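Side-chain contact in cyanoglobin (Synechocystis sp., PDB 1S69), which is a truncated, heme-binding globin that forms a very stable complex with oxygen: residues Ala41-Arg44 with Ala45-Ala49. Numbering follows the deposited sequence.
With HEM (protoporphyrin IX containing Fe), chain D; CYN (cyanide ion), chain C.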
ATOM      1  N   ALA A  41       5.906  12.156   5.079  1.00 27.26           N
ATOM      2  CA  ALA A  41       4.984  13.122   4.425  1.00 27.39           C
ATOM      3  C   ALA A  41       4.950  12.834   2.941  1.00 26.85           C
ATOM      4  O   ALA A  41       3.872  12.727   2.353  1.00 26.16           O
ATOM      5  CB  ALA A  41       5.422  14.607   4.704  1.00 27.04           C
ATOM      6  N   LYS A  42       6.142  12.682   2.342  1.00 25.60           N
ATOM      7  CA  LYS A  42       6.240  12.360   0.942  1.00 26.30           C
ATOM      8  C   LYS A  42       5.676  10.960   0.626  1.00 24.24           C
ATOM      9  O   LYS A  42       5.035  10.767  -0.403  1.00 24.56           O
ATOM     10  CB  LYS A  42       7.667  12.429   0.502  1.00 27.38           C
ATOM     11  CG  LYS A  42       8.173  13.822   0.341  1.00 33.02           C
ATOM     12  CD  LYS A  42       9.588  13.797  -0.228  1.00 37.28           C
ATOM     13  CE  LYS A  42      10.154  15.222  -0.403  1.00 46.61           C
ATOM     14  NZ  LYS A  42       9.332  16.252   0.332  1.00 50.89           N
ATOM     15  N   GLN A  43       5.936  10.009   1.507  1.00 22.54           N
ATOM     16  CA  GLN A  43       5.461   8.623   1.349  1.00 22.47           C
ATOM     17  C   GLN A  43       3.930   8.546   1.379  1.00 21.73           C
ATOM     18  O   GLN A  43       3.320   7.920   0.523  1.00 20.14           O
ATOM     19  CB  GLN A  43       6.062   7.738   2.446  1.00 22.09           C
ATOM     20  CG  GLN A  43       5.707   6.243   2.360  1.00 23.82           C
ATOM     21  CD  GLN A  43       6.136   5.579   1.029  1.00 27.62           C
ATOM     22  OE1 GLN A  43       7.154   5.941   0.456  1.00 31.81           O
ATOM     23  NE2 GLN A  43       5.344   4.613   0.548  1.00 29.17           N
ATOM     24  N   ARG A  44       3.322   9.164   2.392  1.00 20.66           N
ATOM     25  CA  ARG A  44       1.868   9.338   2.459  1.00 21.80           C
ATOM     26  C   ARG A  44       1.260   9.917   1.156  1.00 20.81           C
ATOM     27  O   ARG A  44       0.293   9.369   0.646  1.00 20.98           O
ATOM     28  CB  ARG A  44       1.448  10.137   3.679  1.00 20.71           C
ATOM     29  CG  ARG A  44       1.443   9.303   4.938  1.00 23.40           C
ATOM     30  CD  ARG A  44       0.819  10.032   6.183  1.00 30.83           C
ATOM     31  NE  ARG A  44       1.704  11.079   6.664  1.00 33.70           N
ATOM     32  CZ  ARG A  44       2.659  10.934   7.614  1.00 36.89           C
ATOM     33  NH1 ARG A  44       2.819   9.817   8.317  1.00 38.88           N
ATOM     34  NH2 ARG A  44       3.448  11.930   7.881  1.00 36.57           N
ATOM     35  N   ALA A  45       1.819  11.014   0.641  1.00 22.68           N
ATOM     36  CA  ALA A  45       1.311  11.641  -0.577  1.00 23.13           C
ATOM     37  C   ALA A  45       1.475  10.693  -1.767  1.00 24.27           C
ATOM     38  O   ALA A  45       0.536  10.534  -2.578  1.00 22.93           O
ATOM     39  CB  ALA A  45       2.037  12.950  -0.881  1.00 24.20           C
ATOM     40  N   HIS A  46       2.638  10.045  -1.880  1.00 22.83           N
ATOM     41  CA  HIS A  46       2.797   9.037  -2.950  1.00 23.68           C
ATOM     42  C   HIS A  46       1.794   7.880  -2.876  1.00 22.97           C
ATOM     43  O   HIS A  46       1.246   7.484  -3.881  1.00 20.74           O
ATOM     44  CB  HIS A  46       4.144   8.380  -2.877  1.00 24.62           C
ATOM     45  CG  HIS A  46       5.280   9.244  -3.307  1.00 26.24           C
ATOM     46  ND1 HIS A  46       5.288   9.919  -4.549  1.00 36.20           N
ATOM     47  CD2 HIS A  46       6.476   9.504  -2.679  1.00 30.31           C
ATOM     48  CE1 HIS A  46       6.444  10.555  -4.680  1.00 34.61           C
ATOM     49  NE2 HIS A  46       7.170  10.334  -3.548  1.00 30.33           N
ATOM     50  N   GLN A  47       1.605   7.311  -1.686  1.00 21.43           N
ATOM     51  CA  GLN A  47       0.684   6.162  -1.521  1.00 21.90           C
ATOM     52  C   GLN A  47      -0.795   6.579  -1.797  1.00 21.40           C
ATOM     53  O   GLN A  47      -1.564   5.811  -2.404  1.00 20.72           O
ATOM     54  CB  GLN A  47       0.780   5.523  -0.134  1.00 19.92           C
ATOM     55  CG  GLN A  47       0.098   4.124  -0.042  1.00 21.36           C
ATOM     56  CD  GLN A  47       0.822   3.055  -0.868  1.00 22.81           C
ATOM     57  OE1 GLN A  47       1.731   2.387  -0.355  1.00 25.13           O
ATOM     58  NE2 GLN A  47       0.414   2.862  -2.101  1.00 16.06           N
ATOM     59  N   LYS A  48      -1.172   7.797  -1.377  1.00 20.65           N
ATOM     60  CA  LYS A  48      -2.516   8.272  -1.671  1.00 20.62           C
ATOM     61  C   LYS A  48      -2.724   8.334  -3.172  1.00 21.77           C
ATOM     62  O   LYS A  48      -3.758   7.893  -3.669  1.00 22.72           O
ATOM     63  CB  LYS A  48      -2.832   9.613  -0.991  1.00 20.27           C
ATOM     64  CG  LYS A  48      -3.023   9.429   0.486  1.00 20.98           C
ATOM     65  CD  LYS A  48      -2.745  10.739   1.314  1.00 22.61           C
ATOM     66  CE  LYS A  48      -2.846  10.470   2.809  1.00 22.34           C
ATOM     67  NZ  LYS A  48      -2.552  11.800   3.485  1.00 21.80           N
ATOM     68  N   ALA A  49      -1.756   8.908  -3.883  1.00 22.45           N
ATOM     69  CA  ALA A  49      -1.795   9.006  -5.331  1.00 22.76           C
ATOM     70  C   ALA A  49      -1.766   7.614  -6.016  1.00 22.34           C
ATOM     71  O   ALA A  49      -2.492   7.359  -6.997  1.00 21.74           O
ATOM     72  CB  ALA A  49      -0.638   9.876  -5.812  1.00 21.85           C
TER
HETATM   73  CHA HEM D 125       7.885   3.302  -1.535  1.00 21.43           C
HETATM   74  CHB HEM D 125       3.632   1.345  -2.941  1.00 20.52           C
HETATM   75  CHC HEM D 125       4.925  -2.844  -0.865  1.00 21.01           C
HETATM   76  CHD HEM D 125       8.273  -0.340   1.640  1.00 21.22           C
HETATM   77  C1A HEM D 125       6.642   3.099  -2.149  1.00 22.85           C
HETATM   78  C2A HEM D 125       5.945   4.065  -2.976  1.00 19.14           C
HETATM   79  C3A HEM D 125       4.772   3.550  -3.330  1.00 18.76           C
HETATM   80  C4A HEM D 125       4.665   2.239  -2.761  1.00 20.03           C
HETATM   81  CMA HEM D 125       3.691   4.266  -4.188  1.00 18.95           C
HETATM   82  CAA HEM D 125       6.525   5.463  -3.302  1.00 23.85           C
HETATM   83  CBA HEM D 125       7.038   5.328  -4.747  1.00 27.05           C
HETATM   84  CGA HEM D 125       7.470   6.606  -5.455  1.00 30.61           C
HETATM   85  O1A HEM D 125       8.582   6.989  -5.116  1.00 25.77           O
HETATM   86  O2A HEM D 125       6.764   7.211  -6.357  1.00 29.32           O
HETATM   87  C1B HEM D 125       3.664   0.029  -2.529  1.00 20.82           C
HETATM   88  C2B HEM D 125       2.624  -0.898  -2.812  1.00 18.68           C
HETATM   89  C3B HEM D 125       2.978  -2.096  -2.267  1.00 20.62           C
HETATM   90  C4B HEM D 125       4.247  -1.888  -1.590  1.00 17.55           C
HETATM   91  CMB HEM D 125       1.350  -0.537  -3.654  1.00 18.78           C
HETATM   92  CAB HEM D 125       2.228  -3.488  -2.186  1.00 23.31           C
HETATM   93  CBB HEM D 125       0.904  -3.664  -1.877  1.00 19.72           C
HETATM   94  C1C HEM D 125       5.965  -2.516   0.014  1.00 19.66           C
HETATM   95  C2C HEM D 125       6.533  -3.422   0.982  1.00 17.63           C
HETATM   96  C3C HEM D 125       7.426  -2.690   1.687  1.00 20.29           C
HETATM   97  C4C HEM D 125       7.450  -1.339   1.192  1.00 20.21           C
HETATM   98  CMC HEM D 125       6.105  -4.936   1.082  1.00 18.81           C
HETATM   99  CAC HEM D 125       8.341  -3.063   2.870  1.00 22.27           C
HETATM  100  CBC HEM D 125       7.814  -3.693   3.910  1.00 20.80           C
HETATM  101  C1D HEM D 125       8.492   0.849   1.014  1.00 22.23           C
HETATM  102  C2D HEM D 125       9.502   1.786   1.375  1.00 22.32           C
HETATM  103  C3D HEM D 125       9.375   2.875   0.362  1.00 24.15           C
HETATM  104  C4D HEM D 125       8.328   2.518  -0.517  1.00 21.07           C
HETATM  105  CMD HEM D 125      10.506   1.722   2.526  1.00 22.31           C
HETATM  106  CAD HEM D 125      10.181   4.155   0.266  1.00 25.65           C
HETATM  107  CBD HEM D 125      11.409   3.632  -0.483  1.00 29.40           C
HETATM  108  CGD HEM D 125      12.555   4.573  -0.284  1.00 36.42           C
HETATM  109  O1D HEM D 125      12.638   5.542  -1.024  1.00 35.69           O
HETATM  110  O2D HEM D 125      13.397   4.361   0.597  1.00 43.42           O
HETATM  111  NA  HEM D 125       5.806   2.023  -2.020  1.00 19.71           N
HETATM  112  NB  HEM D 125       4.654  -0.587  -1.752  1.00 21.19           N
HETATM  113  NC  HEM D 125       6.551  -1.278   0.177  1.00 17.65           N
HETATM  114  ND  HEM D 125       7.827   1.293  -0.131  1.00 21.09           N
HETATM  115 FE   HEM D 125       6.227   0.379  -0.925  1.00 21.44          FE
HETATM  116  C   CYN C 126       5.020   1.111   0.565  1.00 17.63           C
HETATM  117  N   CYN C 126       4.418   1.542   1.381  1.00 21.27           N
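Ala41-Arg44 and Ala45-Ala49 are successive turns of helix 40-54, joined by i+4 to i N-H...O hydrogen bonds and local side-chain packing on the distal side of the heme. His46 N bonds Lys42 O at 2.9 Å with a nearly straight N-H, and Gln47 N bonds Gln43 O likewise. With chi1 at -72°, CG of His46 lies beside its own backbone N, and Lys42 O approaches the imidazole obliquely, 3.0 Å from CD2. In this 2-on-2 globin the helix is the distal E helix, and His46 is the distal residue that binds the heme iron in the hexacoordinate form. With cyanide bound it is off the iron, and HEM O2A stands over one ring face, displaced toward the rim near ND1, 3.6 Å away. Replacing the imidazole with the methyl of an alanine would probably deprive the ligand-free heme of its internal sixth ligand and open a gap between Lys42 O and the propionate. Gln43, bent at chi2 (58°), turns its amide to the heme, NE2 lying 3.3 Å from CYN N and hydrogen-bonded to Tyr22, whose hydroxyl also bonds the cyanide. Away from the heme, Lys48 runs along Arg44 O, CG 3.3 Å from it, before NZ salt-bridges Asp15 and Asp19 of helix 10-26.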